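Local coordinates for Cif-like 1 (Burkholderia cenocepacia, PDB 7JQY), which probably hydrolyses epoxides, as a Cif-like enzyme built on the alpha/beta hydrolase fold and assembled as an octamer, at residues 36-41 / 106-111; 131-136 / 246-251; 172-177 / 230-235. The protein carries 1 engineered substitution. All coordinates share one frame; numbering follows the deposited sequence.

Contact 1. Residues 36-41 / 106-111; sequences VRLHYV and RALVHQ
The hydrogen bond from His110 N to Arg106 O, 2.9 Å long, closes the helical turn that presents Leu108 to Leu38 and Tyr40 of strand 37-43. The setting is the alpha/beta hydrolase fold, in which helices pack against a central sheet; here the end of helix 98-111 rests on strand 37-43. Between helix and strand the contact is purely apolar and depends on one methyl group. With CG anti to its own backbone N (chi1 174°), Leu108 extends from the helix until CD1 settles between the two strand residues. Leu38, facing the helix, receives this methyl on its first side-chain carbon, CB, at 4.0 Å from Leu108 CD1. Tyr40, two residues on and so on the same side of the strand, leans its ring across the leucine at a slant. His39 between them points the other way and gives its ND1 to a hydrogen bond with Asp82. Leu108 also touches Ala31 of strand 26-32 and Val79 of strand 77-82, the neighbours of strand 37-43 in the sheet, so its side chain lies against three adjacent strands. The tightest approach is at the tyrosine ring, where Tyr40 CD1 lies 3.8 Å from Leu108 CD1.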
ATOM      1  N   VAL B  36      -1.531  -5.236  35.283  1.00 59.58           N
ATOM      2  CA  VAL B  36      -0.821  -4.440  34.276  1.00 50.15           C
ATOM      3  C   VAL B  36       0.673  -4.443  34.602  1.00 46.80           C
ATOM      4  O   VAL B  36       1.058  -4.304  35.770  1.00 48.82           O
ATOM      5  CB  VAL B  36      -1.343  -2.988  34.268  1.00 50.49           C
ATOM      6  CG1 VAL B  36      -0.484  -2.086  33.385  1.00 42.42           C
ATOM      7  CG2 VAL B  36      -2.806  -2.959  33.851  1.00 53.34           C
ATOM      8  N   ARG B  37       1.530  -4.597  33.585  1.00 41.56           N
ATOM      9  CA  ARG B  37       2.981  -4.474  33.761  1.00 40.82           C
ATOM     10  C   ARG B  37       3.475  -3.112  33.276  1.00 39.44           C
ATOM     11  O   ARG B  37       3.145  -2.689  32.162  1.00 38.18           O
ATOM     12  CB  ARG B  37       3.726  -5.591  33.019  1.00 41.65           C
ATOM     13  CG  ARG B  37       5.263  -5.558  33.168  1.00 39.80           C
ATOM     14  CD  ARG B  37       5.916  -6.792  32.514  1.00 37.97           C
ATOM     15  NE  ARG B  37       5.925  -6.652  31.061  1.00 39.42           N
ATOM     16  CZ  ARG B  37       6.498  -7.493  30.205  1.00 41.61           C
ATOM     17  NH1 ARG B  37       7.134  -8.577  30.634  1.00 36.24           N
ATOM     18  NH2 ARG B  37       6.432  -7.239  28.901  1.00 35.11           N
ATOM     19  N   LEU B  38       4.256  -2.429  34.118  1.00 37.40           N
ATOM     20  CA  LEU B  38       4.834  -1.136  33.784  1.00 40.05           C
ATOM     21  C   LEU B  38       6.336  -1.270  33.573  1.00 39.88           C
ATOM     22  O   LEU B  38       7.019  -1.984  34.316  1.00 41.77           O
ATOM     23  CB  LEU B  38       4.572  -0.088  34.876  1.00 38.84           C
ATOM     24  CG  LEU B  38       3.140   0.415  35.060  1.00 39.10           C
ATOM     25  CD1 LEU B  38       3.150   1.729  35.833  1.00 39.34           C
ATOM     26  CD2 LEU B  38       2.411   0.566  33.734  1.00 36.58           C
ATOM     27  N   HIS B  39       6.836  -0.562  32.561  1.00 37.35           N
ATOM     28  CA  HIS B  39       8.252  -0.481  32.237  1.00 33.75           C
ATOM     29  C   HIS B  39       8.831   0.822  32.774  1.00 37.19           C
ATOM     30  O   HIS B  39       8.174   1.866  32.745  1.00 34.28           O
ATOM     31  CB  HIS B  39       8.442  -0.572  30.721  1.00 34.54           C
ATOM     32  CG  HIS B  39       9.833  -0.281  30.255  1.00 34.46           C
ATOM     33  ND1 HIS B  39      10.198   0.941  29.731  1.00 33.79           N
ATOM     34  CD2 HIS B  39      10.939  -1.061  30.201  1.00 35.31           C
ATOM     35  CE1 HIS B  39      11.474   0.907  29.392  1.00 35.83           C
ATOM     36  NE2 HIS B  39      11.947  -0.297  29.666  1.00 37.48           N
ATOM     37  N   TYR B  40      10.058   0.760  33.278  1.00 32.73           N
ATOM     38  CA  TYR B  40      10.696   1.958  33.796  1.00 36.54           C
ATOM     39  C   TYR B  40      12.195   1.807  33.664  1.00 37.49           C
ATOM     40  O   TYR B  40      12.727   0.697  33.547  1.00 39.24           O
ATOM     41  CB  TYR B  40      10.319   2.251  35.260  1.00 39.92           C
ATOM     42  CG  TYR B  40      10.766   1.195  36.256  1.00 38.19           C
ATOM     43  CD1 TYR B  40      10.087  -0.016  36.365  1.00 39.02           C
ATOM     44  CD2 TYR B  40      11.869   1.406  37.080  1.00 36.38           C
ATOM     45  CE1 TYR B  40      10.492  -0.991  37.272  1.00 38.35           C
ATOM     46  CE2 TYR B  40      12.277   0.442  37.989  1.00 40.81           C
ATOM     47  CZ  TYR B  40      11.587  -0.754  38.077  1.00 38.57           C
ATOM     48  OH  TYR B  40      11.994  -1.714  38.974  1.00 45.51           O
ATOM     49  N   VAL B  41      12.870   2.945  33.681  1.00 34.76           N
ATOM     50  CA  VAL B  41      14.321   3.008  33.603  1.00 39.22           C
ATOM     51  C   VAL B  41      14.815   3.615  34.905  1.00 39.56           C
ATOM     52  O   VAL B  41      14.270   4.626  35.365  1.00 40.59           O
ATOM     53  CB  VAL B  41      14.774   3.825  32.377  1.00 35.23           C
ATOM     54  CG1 VAL B  41      16.275   4.001  32.354  1.00 38.06           C
ATOM     55  CG2 VAL B  41      14.316   3.126  31.115  1.00 36.98           C
ATOM     56  N   ARG B 106       1.957   4.766  42.167  1.00 46.73           N
ATOM     57  CA  ARG B 106       2.148   4.526  43.592  1.00 48.32           C
ATOM     58  C   ARG B 106       2.458   3.058  43.878  1.00 46.47           C
ATOM     59  O   ARG B 106       3.328   2.753  44.700  1.00 49.59           O
ATOM     60  CB  ARG B 106       0.915   4.985  44.364  1.00 49.11           C
ATOM     61  CG  ARG B 106       1.044   4.822  45.856  1.00 52.37           C
ATOM     62  CD  ARG B 106      -0.088   5.522  46.554  1.00 55.00           C
ATOM     63  NE  ARG B 106       0.019   5.417  48.001  1.00 56.68           N
ATOM     64  CZ  ARG B 106      -0.784   4.667  48.745  1.00 57.69           C
ATOM     65  NH1 ARG B 106      -1.686   3.884  48.162  1.00 51.61           N
ATOM     66  NH2 ARG B 106      -0.625   4.638  50.063  1.00 57.71           N
ATOM     67  N   ALA B 107       1.758   2.137  43.218  1.00 46.11           N
ATOM     68  CA  ALA B 107       2.012   0.716  43.458  1.00 47.09           C
ATOM     69  C   ALA B 107       3.436   0.333  43.080  1.00 46.59           C
ATOM     70  O   ALA B 107       4.080  -0.451  43.784  1.00 50.85           O
ATOM     71  CB  ALA B 107       1.007  -0.137  42.687  1.00 43.16           C
ATOM     72  N   LEU B 108       3.964   0.922  42.002  1.00 46.83           N
ATOM     73  CA  LEU B 108       5.330   0.630  41.579  1.00 44.16           C
ATOM     74  C   LEU B 108       6.350   1.214  42.549  1.00 48.20           C
ATOM     75  O   LEU B 108       7.369   0.581  42.840  1.00 47.68           O
ATOM     76  CB  LEU B 108       5.556   1.190  40.169  1.00 46.42           C
ATOM     77  CG  LEU B 108       6.946   1.157  39.518  1.00 44.67           C
ATOM     78  CD1 LEU B 108       6.804   1.121  38.000  1.00 45.95           C
ATOM     79  CD2 LEU B 108       7.828   2.329  39.929  1.00 44.11           C
ATOM     80  N   VAL B 109       6.095   2.418  43.063  1.00 46.50           N
ATOM     81  CA  VAL B 109       6.994   3.001  44.056  1.00 49.13           C
ATOM     82  C   VAL B 109       7.006   2.149  45.316  1.00 50.29           C
ATOM     83  O   VAL B 109       8.058   1.927  45.930  1.00 50.99           O
ATOM     84  CB  VAL B 109       6.579   4.450  44.375  1.00 47.60           C
ATOM     85  CG1 VAL B 109       7.358   4.960  45.580  1.00 47.91           C
ATOM     86  CG2 VAL B 109       6.776   5.357  43.164  1.00 44.37           C
ATOM     87  N   HIS B 110       5.833   1.668  45.729  1.00 48.96           N
ATOM     88  CA  HIS B 110       5.763   0.817  46.908  1.00 54.15           C
ATOM     89  C   HIS B 110       6.476  -0.511  46.679  1.00 51.43           C
ATOM     90  O   HIS B 110       7.107  -1.036  47.600  1.00 51.52           O
ATOM     91  CB  HIS B 110       4.303   0.619  47.309  1.00 54.37           C
ATOM     92  CG  HIS B 110       3.672   1.855  47.876  1.00 57.78           C
ATOM     93  ND1 HIS B 110       2.646   1.817  48.796  1.00 60.06           N
ATOM     94  CD2 HIS B 110       3.941   3.169  47.666  1.00 59.33           C
ATOM     95  CE1 HIS B 110       2.303   3.053  49.121  1.00 63.57           C
ATOM     96  NE2 HIS B 110       3.072   3.891  48.449  1.00 60.73           N
ATOM     97  N   GLN B 111       6.419  -1.048  45.457  1.00 50.05           N
ATOM     98  CA  GLN B 111       7.133  -2.289  45.175  1.00 51.76           C
ATOM     99  C   GLN B 111       8.640  -2.094  45.218  1.00 52.37           C
ATOM    100  O   GLN B 111       9.367  -3.050  45.503  1.00 53.18           O
ATOM    101  CB  GLN B 111       6.742  -2.846  43.807  1.00 49.45           C
ATOM    102  CG  GLN B 111       5.424  -3.566  43.759  1.00 51.65           C
ATOM    103  CD  GLN B 111       5.296  -4.398  42.500  1.00 51.74           C
ATOM    104  OE1 GLN B 111       6.267  -4.557  41.754  1.00 48.70           O
ATOM    105  NE2 GLN B 111       4.097  -4.917  42.244  1.00 48.68           N
TER

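Contact 2. Residues 131-136 / 246-251; sequences AYAAQW and LPMPVL
Leu246 lays its CD2 methyl over the flat face of the peptide group that joins Ala133 to Ala134, displaced from the carbonyl carbon into the angle between Ala133 O and Ala134 N. Leu246 CD2 is 3.6 Å from Ala133 O and 3.7 Å from Ala134 N, so one methyl spans the peptide bond. It also meets the alanine side chain, with 3.8 Å between Leu246 CD2 and Ala133 CB, while the other branch, Leu246 CD1, stands 4.0 Å from the same Ala133 CB. With only methyl side chains on Ala133 and Ala134, the leucine can come this near to the helix backbone. Met248 reaches the same alanine by a different path. Its chain folds back, bent at both chi2 (-75°) and chi3 (-60°), so that the terminal methyl turns to the helix and Met248 CE lies 4.1 Å from Ala133 CB. The fold also brings Met248 SD to 3.6 Å from Leu246 CB, and the two side chains approach the helix as one apolar patch.

On another side of the helix, Gln135 bends back on its own turn: Gln135 NE2 donates to Ala131 O at 2.9 Å, from above the carbonyl plane, while the backbone N of Gln135 reaches that oxygen from the opposite face.

The contact joins the end of helix 124-135 to the chain leading into strand 250-255 of the alpha/beta hydrolase core. Ile140 of strand 140-146 touches both Ala133 and Met248, Leu143 of that strand backs Leu246, Phe241 of helix 231-241 covers Ala134, and Tyr132 turns to helix 98-111.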
ATOM      1  N   ALA B 131      -2.502  14.239  40.560  1.00 49.48           N
ATOM      2  CA  ALA B 131      -3.433  13.300  41.183  1.00 52.32           C
ATOM      3  C   ALA B 131      -2.738  12.437  42.223  1.00 48.64           C
ATOM      4  O   ALA B 131      -3.359  12.041  43.212  1.00 52.63           O
ATOM      5  CB  ALA B 131      -4.094  12.424  40.119  1.00 46.90           C
ATOM      6  N   TYR B 132      -1.453  12.151  42.025  1.00 48.39           N
ATOM      7  CA  TYR B 132      -0.683  11.453  43.048  1.00 50.04           C
ATOM      8  C   TYR B 132      -0.597  12.293  44.315  1.00 53.48           C
ATOM      9  O   TYR B 132      -0.901  11.813  45.414  1.00 52.29           O
ATOM     10  CB  TYR B 132       0.717  11.136  42.508  1.00 50.97           C
ATOM     11  CG  TYR B 132       1.499  10.049  43.237  1.00 51.75           C
ATOM     12  CD1 TYR B 132       1.419   9.891  44.623  1.00 53.36           C
ATOM     13  CD2 TYR B 132       2.340   9.194  42.533  1.00 50.88           C
ATOM     14  CE1 TYR B 132       2.141   8.903  45.278  1.00 51.29           C
ATOM     15  CE2 TYR B 132       3.064   8.208  43.178  1.00 52.29           C
ATOM     16  CZ  TYR B 132       2.960   8.066  44.546  1.00 51.95           C
ATOM     17  OH  TYR B 132       3.693   7.086  45.174  1.00 54.52           O
ATOM     18  N   ALA B 133      -0.222  13.571  44.174  1.00 53.59           N
ATOM     19  CA  ALA B 133      -0.090  14.438  45.339  1.00 52.86           C
ATOM     20  C   ALA B 133      -1.437  14.715  45.992  1.00 53.19           C
ATOM     21  O   ALA B 133      -1.512  14.851  47.216  1.00 54.45           O
ATOM     22  CB  ALA B 133       0.587  15.749  44.948  1.00 53.09           C
ATOM     23  N   ALA B 134      -2.510  14.778  45.203  1.00 53.58           N
ATOM     24  CA  ALA B 134      -3.817  15.072  45.782  1.00 55.09           C
ATOM     25  C   ALA B 134      -4.336  13.892  46.592  1.00 57.85           C
ATOM     26  O   ALA B 134      -4.967  14.084  47.639  1.00 59.17           O
ATOM     27  CB  ALA B 134      -4.813  15.444  44.685  1.00 54.20           C
ATOM     28  N   GLN B 135      -4.072  12.664  46.132  1.00 54.21           N
ATOM     29  CA  GLN B 135      -4.589  11.476  46.807  1.00 55.71           C
ATOM     30  C   GLN B 135      -3.721  11.027  47.979  1.00 55.22           C
ATOM     31  O   GLN B 135      -4.248  10.468  48.946  1.00 58.94           O
ATOM     32  CB  GLN B 135      -4.745  10.330  45.807  1.00 52.37           C
ATOM     33  CG  GLN B 135      -6.034  10.392  45.009  1.00 51.14           C
ATOM     34  CD  GLN B 135      -5.992   9.520  43.777  1.00 52.56           C
ATOM     35  OE1 GLN B 135      -6.907   8.730  43.524  1.00 55.64           O
ATOM     36  NE2 GLN B 135      -4.927   9.659  42.995  1.00 51.03           N
ATOM     37  N   TRP B 136      -2.406  11.225  47.914  1.00 55.72           N
ATOM     38  CA  TRP B 136      -1.496  10.800  48.980  1.00 56.65           C
ATOM     39  C   TRP B 136      -0.506  11.919  49.265  1.00 58.29           C
ATOM     40  O   TRP B 136       0.702  11.781  49.042  1.00 60.30           O
ATOM     41  CB  TRP B 136      -0.791   9.493  48.600  1.00 57.02           C
ATOM     42  CG  TRP B 136      -1.781   8.433  48.223  1.00 54.65           C
ATOM     43  CD1 TRP B 136      -2.509   7.657  49.075  1.00 56.50           C
ATOM     44  CD2 TRP B 136      -2.189   8.063  46.897  1.00 55.55           C
ATOM     45  NE1 TRP B 136      -3.338   6.822  48.366  1.00 56.09           N
ATOM     46  CE2 TRP B 136      -3.161   7.051  47.027  1.00 56.34           C
ATOM     47  CE3 TRP B 136      -1.815   8.478  45.614  1.00 52.43           C
ATOM     48  CZ2 TRP B 136      -3.767   6.451  45.925  1.00 54.80           C
ATOM     49  CZ3 TRP B 136      -2.425   7.887  44.523  1.00 51.13           C
ATOM     50  CH2 TRP B 136      -3.389   6.885  44.686  1.00 53.62           C
ATOM     51  N   LEU B 246      -2.547  21.749  47.730  1.00 58.11           N
ATOM     52  CA  LEU B 246      -1.472  20.848  48.107  1.00 57.75           C
ATOM     53  C   LEU B 246      -0.572  21.514  49.144  1.00 57.51           C
ATOM     54  O   LEU B 246      -0.293  22.713  49.048  1.00 62.05           O
ATOM     55  CB  LEU B 246      -0.653  20.430  46.884  1.00 55.65           C
ATOM     56  CG  LEU B 246      -1.401  19.667  45.785  1.00 53.42           C
ATOM     57  CD1 LEU B 246      -0.528  19.533  44.545  1.00 51.05           C
ATOM     58  CD2 LEU B 246      -1.868  18.305  46.274  1.00 51.08           C
ATOM     59  N   PRO B 247      -0.119  20.766  50.154  1.00 56.77           N
ATOM     60  CA  PRO B 247       0.701  21.359  51.219  1.00 54.98           C
ATOM     61  C   PRO B 247       2.199  21.339  50.953  1.00 54.97           C
ATOM     62  O   PRO B 247       2.936  22.149  51.523  1.00 53.94           O
ATOM     63  CB  PRO B 247       0.356  20.488  52.430  1.00 55.70           C
ATOM     64  CG  PRO B 247       0.073  19.134  51.825  1.00 54.60           C
ATOM     65  CD  PRO B 247      -0.499  19.369  50.448  1.00 52.64           C
ATOM     66  N   MET B 248       2.675  20.397  50.143  1.00 55.66           N
ATOM     67  CA  MET B 248       4.106  20.280  49.907  1.00 55.33           C
ATOM     68  C   MET B 248       4.583  21.372  48.953  1.00 50.82           C
ATOM     69  O   MET B 248       3.803  21.893  48.154  1.00 51.52           O
ATOM     70  CB  MET B 248       4.435  18.886  49.362  1.00 51.60           C
ATOM     71  CG  MET B 248       4.126  18.698  47.888  1.00 50.32           C
ATOM     72  SD  MET B 248       2.356  18.533  47.561  1.00 52.14           S
ATOM     73  CE  MET B 248       1.976  17.075  48.525  1.00 53.95           C
ATOM     74  N   PRO B 249       5.874  21.711  48.991  1.00 52.98           N
ATOM     75  CA  PRO B 249       6.398  22.712  48.052  1.00 54.82           C
ATOM     76  C   PRO B 249       6.245  22.261  46.605  1.00 56.29           C
ATOM     77  O   PRO B 249       6.444  21.089  46.269  1.00 52.93           O
ATOM     78  CB  PRO B 249       7.875  22.835  48.445  1.00 55.55           C
ATOM     79  CG  PRO B 249       7.942  22.355  49.850  1.00 53.95           C
ATOM     80  CD  PRO B 249       6.890  21.290  49.973  1.00 52.94           C
ATOM     81  N   VAL B 250       5.893  23.216  45.748  1.00 54.38           N
ATOM     82  CA  VAL B 250       5.604  22.960  44.345  1.00 51.71           C
ATOM     83  C   VAL B 250       6.409  23.925  43.494  1.00 53.33           C
ATOM     84  O   VAL B 250       6.524  25.112  43.824  1.00 56.92           O
ATOM     85  CB  VAL B 250       4.099  23.099  44.042  1.00 52.26           C
ATOM     86  CG1 VAL B 250       3.844  22.977  42.544  1.00 48.60           C
ATOM     87  CG2 VAL B 250       3.305  22.064  44.830  1.00 49.47           C
ATOM     88  N   LEU B 251       6.989  23.406  42.413  1.00 52.86           N
ATOM     89  CA  LEU B 251       7.734  24.185  41.431  1.00 50.62           C
ATOM     90  C   LEU B 251       7.018  24.088  40.093  1.00 50.74           C
ATOM     91  O   LEU B 251       6.616  22.990  39.690  1.00 47.64           O
ATOM     92  CB  LEU B 251       9.177  23.682  41.305  1.00 50.92           C
ATOM     93  CG  LEU B 251      10.040  24.232  40.164  1.00 53.10           C
ATOM     94  CD1 LEU B 251      10.408  25.682  40.406  1.00 48.82           C
ATOM     95  CD2 LEU B 251      11.299  23.379  39.976  1.00 49.92           C
TER

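Contact 3. Residues 172-177 / 230-235; sequences LHQQRD and AFPQDE
This is a small, partly buried van der Waals contact between a glutamine amide and the first turn of a helix, set where the helical region between strands 140-146 and 250-255 returns toward the core. In alpha/beta hydrolases of the epoxide hydrolase type such a helical insertion forms the cap over the active site, and the stretch here, all helix and loop, is consistent with that. From 172-177 only Gln174 makes the crossing. Its chain is extended beyond CG (chi2 168°) and carries the amide nitrogen to the start of helix 231-241. Gln174 NE2 comes to 3.8 Å from Phe231 CB and 4.0 Å from Phe231 CD2, near the root of the ring. The two side chains cross at roughly a right angle, their amide and ring planes 73° apart, so the groups are not stacked. Pro232 adds the flank of its ring, with Pro232 CD 4.1 Å from Gln174 NE2. Phe231 itself is buried, lying on Ile124 and Met127 of helix 124-135, while Asp234 OD2 sits in plane at its ring edge and forms a salt bridge with Lys98. The polar end of Gln174 is served from elsewhere: NE2 donates to the backbone oxygen of Tyr228. That bond helps to hold the amide; toward Phe231 and Pro232 the nitrogen meets carbon atoms, so there it makes van der Waals contact without directional bonding.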
ATOM      1  N   LEU B 172      -9.887  15.462  17.813  1.00 43.46           N
ATOM      2  CA  LEU B 172      -9.539  14.283  17.025  1.00 43.47           C
ATOM      3  C   LEU B 172      -9.186  13.107  17.924  1.00 40.92           C
ATOM      4  O   LEU B 172      -9.668  11.991  17.721  1.00 40.41           O
ATOM      5  CB  LEU B 172      -8.379  14.597  16.079  1.00 41.62           C
ATOM      6  CG  LEU B 172      -7.776  13.360  15.407  1.00 40.26           C
ATOM      7  CD1 LEU B 172      -8.789  12.706  14.481  1.00 40.64           C
ATOM      8  CD2 LEU B 172      -6.490  13.689  14.653  1.00 38.24           C
ATOM      9  N   HIS B 173      -8.333  13.339  18.920  1.00 40.98           N
ATOM     10  CA  HIS B 173      -7.915  12.250  19.789  1.00 41.10           C
ATOM     11  C   HIS B 173      -9.091  11.659  20.545  1.00 44.05           C
ATOM     12  O   HIS B 173      -9.055  10.486  20.927  1.00 40.18           O
ATOM     13  CB  HIS B 173      -6.847  12.733  20.761  1.00 40.42           C
ATOM     14  CG  HIS B 173      -5.533  13.011  20.106  1.00 35.52           C
ATOM     15  ND1 HIS B 173      -4.380  13.238  20.823  1.00 34.20           N
ATOM     16  CD2 HIS B 173      -5.192  13.099  18.798  1.00 36.09           C
ATOM     17  CE1 HIS B 173      -3.383  13.460  19.985  1.00 35.82           C
ATOM     18  NE2 HIS B 173      -3.848  13.377  18.751  1.00 35.51           N
ATOM     19  N   GLN B 174     -10.151  12.435  20.747  1.00 41.68           N
ATOM     20  CA  GLN B 174     -11.301  11.916  21.469  1.00 42.51           C
ATOM     21  C   GLN B 174     -12.263  11.144  20.580  1.00 39.56           C
ATOM     22  O   GLN B 174     -13.253  10.619  21.096  1.00 39.33           O
ATOM     23  CB  GLN B 174     -12.034  13.056  22.182  1.00 40.49           C
ATOM     24  CG  GLN B 174     -11.383  13.470  23.486  1.00 44.28           C
ATOM     25  CD  GLN B 174     -11.951  14.775  24.034  1.00 44.52           C
ATOM     26  OE1 GLN B 174     -12.650  15.495  23.331  1.00 45.87           O
ATOM     27  NE2 GLN B 174     -11.632  15.085  25.280  1.00 44.83           N
ATOM     28  N   GLN B 175     -11.990  11.031  19.281  1.00 39.51           N
ATOM     29  CA  GLN B 175     -12.815  10.232  18.370  1.00 39.51           C
ATOM     30  C   GLN B 175     -12.327   8.777  18.376  1.00 42.57           C
ATOM     31  O   GLN B 175     -11.338   8.433  17.720  1.00 41.04           O
ATOM     32  CB  GLN B 175     -12.779  10.826  16.965  1.00 41.24           C
ATOM     33  CG  GLN B 175     -13.130  12.315  16.901  1.00 43.24           C
ATOM     34  CD  GLN B 175     -14.412  12.654  17.650  1.00 44.30           C
ATOM     35  OE1 GLN B 175     -15.506  12.248  17.246  1.00 47.20           O
ATOM     36  NE2 GLN B 175     -14.281  13.384  18.754  1.00 42.01           N
ATOM     37  N   ARG B 176     -13.038   7.911  19.097  1.00 41.97           N
ATOM     38  CA  ARG B 176     -12.638   6.513  19.187  1.00 41.69           C
ATOM     39  C   ARG B 176     -12.676   5.862  17.809  1.00 41.54           C
ATOM     40  O   ARG B 176     -13.634   6.039  17.051  1.00 40.30           O
ATOM     41  CB  ARG B 176     -13.550   5.761  20.161  1.00 42.33           C
ATOM     42  CG  ARG B 176     -13.067   4.332  20.499  1.00 42.30           C
ATOM     43  CD  ARG B 176     -13.766   3.764  21.721  1.00 41.47           C
ATOM     44  NE  ARG B 176     -13.239   4.297  22.975  1.00 45.02           N
ATOM     45  CZ  ARG B 176     -13.886   5.174  23.739  1.00 46.15           C
ATOM     46  NH1 ARG B 176     -15.082   5.616  23.372  1.00 45.34           N
ATOM     47  NH2 ARG B 176     -13.346   5.604  24.870  1.00 45.72           N
ATOM     48  N   ASP B 177     -11.606   5.131  17.486  1.00 40.51           N
ATOM     49  CA  ASP B 177     -11.425   4.383  16.241  1.00 39.05           C
ATOM     50  C   ASP B 177     -11.118   5.270  15.045  1.00 41.04           C
ATOM     51  O   ASP B 177     -10.310   4.895  14.186  1.00 39.09           O
ATOM     52  CB  ASP B 177     -12.649   3.508  15.955  1.00 38.41           C
ATOM     53  CG  ASP B 177     -13.070   2.712  17.164  1.00 42.98           C
ATOM     54  OD1 ASP B 177     -14.257   2.785  17.532  1.00 43.11           O
ATOM     55  OD2 ASP B 177     -12.201   2.021  17.755  1.00 46.09           O
ATOM     56  N   ALA B 230     -10.512  10.196  28.342  1.00 44.22           N
ATOM     57  CA  ALA B 230     -10.819  10.277  29.763  1.00 45.39           C
ATOM     58  C   ALA B 230     -10.839  11.710  30.302  1.00 42.79           C
ATOM     59  O   ALA B 230     -11.065  11.891  31.502  1.00 41.61           O
ATOM     60  CB  ALA B 230      -9.804   9.463  30.569  1.00 37.99           C
ATOM     61  N   PHE B 231     -10.564  12.726  29.475  1.00 43.77           N
ATOM     62  CA  PHE B 231     -10.531  14.107  29.975  1.00 45.40           C
ATOM     63  C   PHE B 231     -11.801  14.528  30.715  1.00 45.16           C
ATOM     64  O   PHE B 231     -11.677  15.121  31.800  1.00 48.46           O
ATOM     65  CB  PHE B 231     -10.230  15.089  28.832  1.00 42.76           C
ATOM     66  CG  PHE B 231      -8.768  15.216  28.501  1.00 43.40           C
ATOM     67  CD1 PHE B 231      -7.799  14.619  29.298  1.00 45.84           C
ATOM     68  CD2 PHE B 231      -8.365  15.893  27.362  1.00 40.04           C
ATOM     69  CE1 PHE B 231      -6.450  14.726  28.977  1.00 41.95           C
ATOM     70  CE2 PHE B 231      -7.023  16.006  27.036  1.00 40.67           C
ATOM     71  CZ  PHE B 231      -6.062  15.422  27.839  1.00 42.09           C
ATOM     72  N   PRO B 232     -13.023  14.262  30.224  1.00 43.63           N
ATOM     73  CA  PRO B 232     -14.203  14.685  31.007  1.00 48.34           C
ATOM     74  C   PRO B 232     -14.222  14.125  32.418  1.00 48.23           C
ATOM     75  O   PRO B 232     -14.486  14.866  33.377  1.00 49.59           O
ATOM     76  CB  PRO B 232     -15.394  14.168  30.181  1.00 48.29           C
ATOM     77  CG  PRO B 232     -14.860  13.749  28.874  1.00 45.85           C
ATOM     78  CD  PRO B 232     -13.379  13.893  28.842  1.00 43.19           C
ATOM     79  N   GLN B 233     -13.885  12.844  32.574  1.00 48.84           N
ATOM     80  CA  GLN B 233     -13.811  12.241  33.897  1.00 45.76           C
ATOM     81  C   GLN B 233     -12.724  12.895  34.737  1.00 46.66           C
ATOM     82  O   GLN B 233     -12.889  13.076  35.952  1.00 50.57           O
ATOM     83  CB  GLN B 233     -13.558  10.738  33.752  1.00 50.31           C
ATOM     84  CG  GLN B 233     -13.320   9.996  35.037  1.00 49.74           C
ATOM     85  CD  GLN B 233     -13.123   8.490  34.815  1.00 54.01           C
ATOM     86  OE1 GLN B 233     -13.150   7.994  33.678  1.00 49.04           O
ATOM     87  NE2 GLN B 233     -12.925   7.762  35.905  1.00 49.62           N
ATOM     88  N   ASP B 234     -11.598  13.244  34.106  1.00 42.53           N
ATOM     89  CA  ASP B 234     -10.520  13.934  34.809  1.00 43.98           C
ATOM     90  C   ASP B 234     -10.958  15.321  35.281  1.00 47.76           C
ATOM     91  O   ASP B 234     -10.531  15.786  36.344  1.00 47.90           O
ATOM     92  CB  ASP B 234      -9.290  14.040  33.901  1.00 44.69           C
ATOM     93  CG  ASP B 234      -8.671  12.667  33.571  1.00 45.18           C
ATOM     94  OD1 ASP B 234      -8.506  11.844  34.494  1.00 41.99           O
ATOM     95  OD2 ASP B 234      -8.359  12.419  32.386  1.00 44.02           O
ATOM     96  N   GLU B 235     -11.753  16.022  34.472  1.00 47.29           N
ATOM     97  CA  GLU B 235     -12.199  17.363  34.853  1.00 51.27           C
ATOM     98  C   GLU B 235     -13.044  17.304  36.117  1.00 53.00           C
ATOM     99  O   GLU B 235     -12.776  18.016  37.090  1.00 54.09           O
ATOM    100  CB  GLU B 235     -12.964  18.009  33.704  1.00 47.45           C
ATOM    101  CG  GLU B 235     -12.050  18.486  32.594  1.00 46.37           C
ATOM    102  CD  GLU B 235     -12.793  18.841  31.329  1.00 49.76           C
ATOM    103  OE1 GLU B 235     -13.973  18.441  31.199  1.00 49.50           O
ATOM    104  OE2 GLU B 235     -12.196  19.528  30.466  1.00 51.40           O
TER

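Overall arrangement
Contacts 1 and 2 both reach the same central sheet. Their centres are 19 Å apart, yet they meet directly where the helices adjoin: Arg106 and Trp136 make a cation-pi interaction, Arg106 CD also packs 3.3 Å from Trp136 CD2, and Tyr132 fills in beside Arg106 and Val109. Contact 3 stands apart, about 15 Å from contact 1 and about 7 Å from contact 2 between nearest atoms. In sequence it falls between the two halves of contact 2, and helix 231-241 leads on to strand 250-255. Its Phe231 lies near, without touching, the probable nucleophile elbow between strand 117-122 and helix 124-135, where Ser123 is an engineered replacement for the natural aspartate.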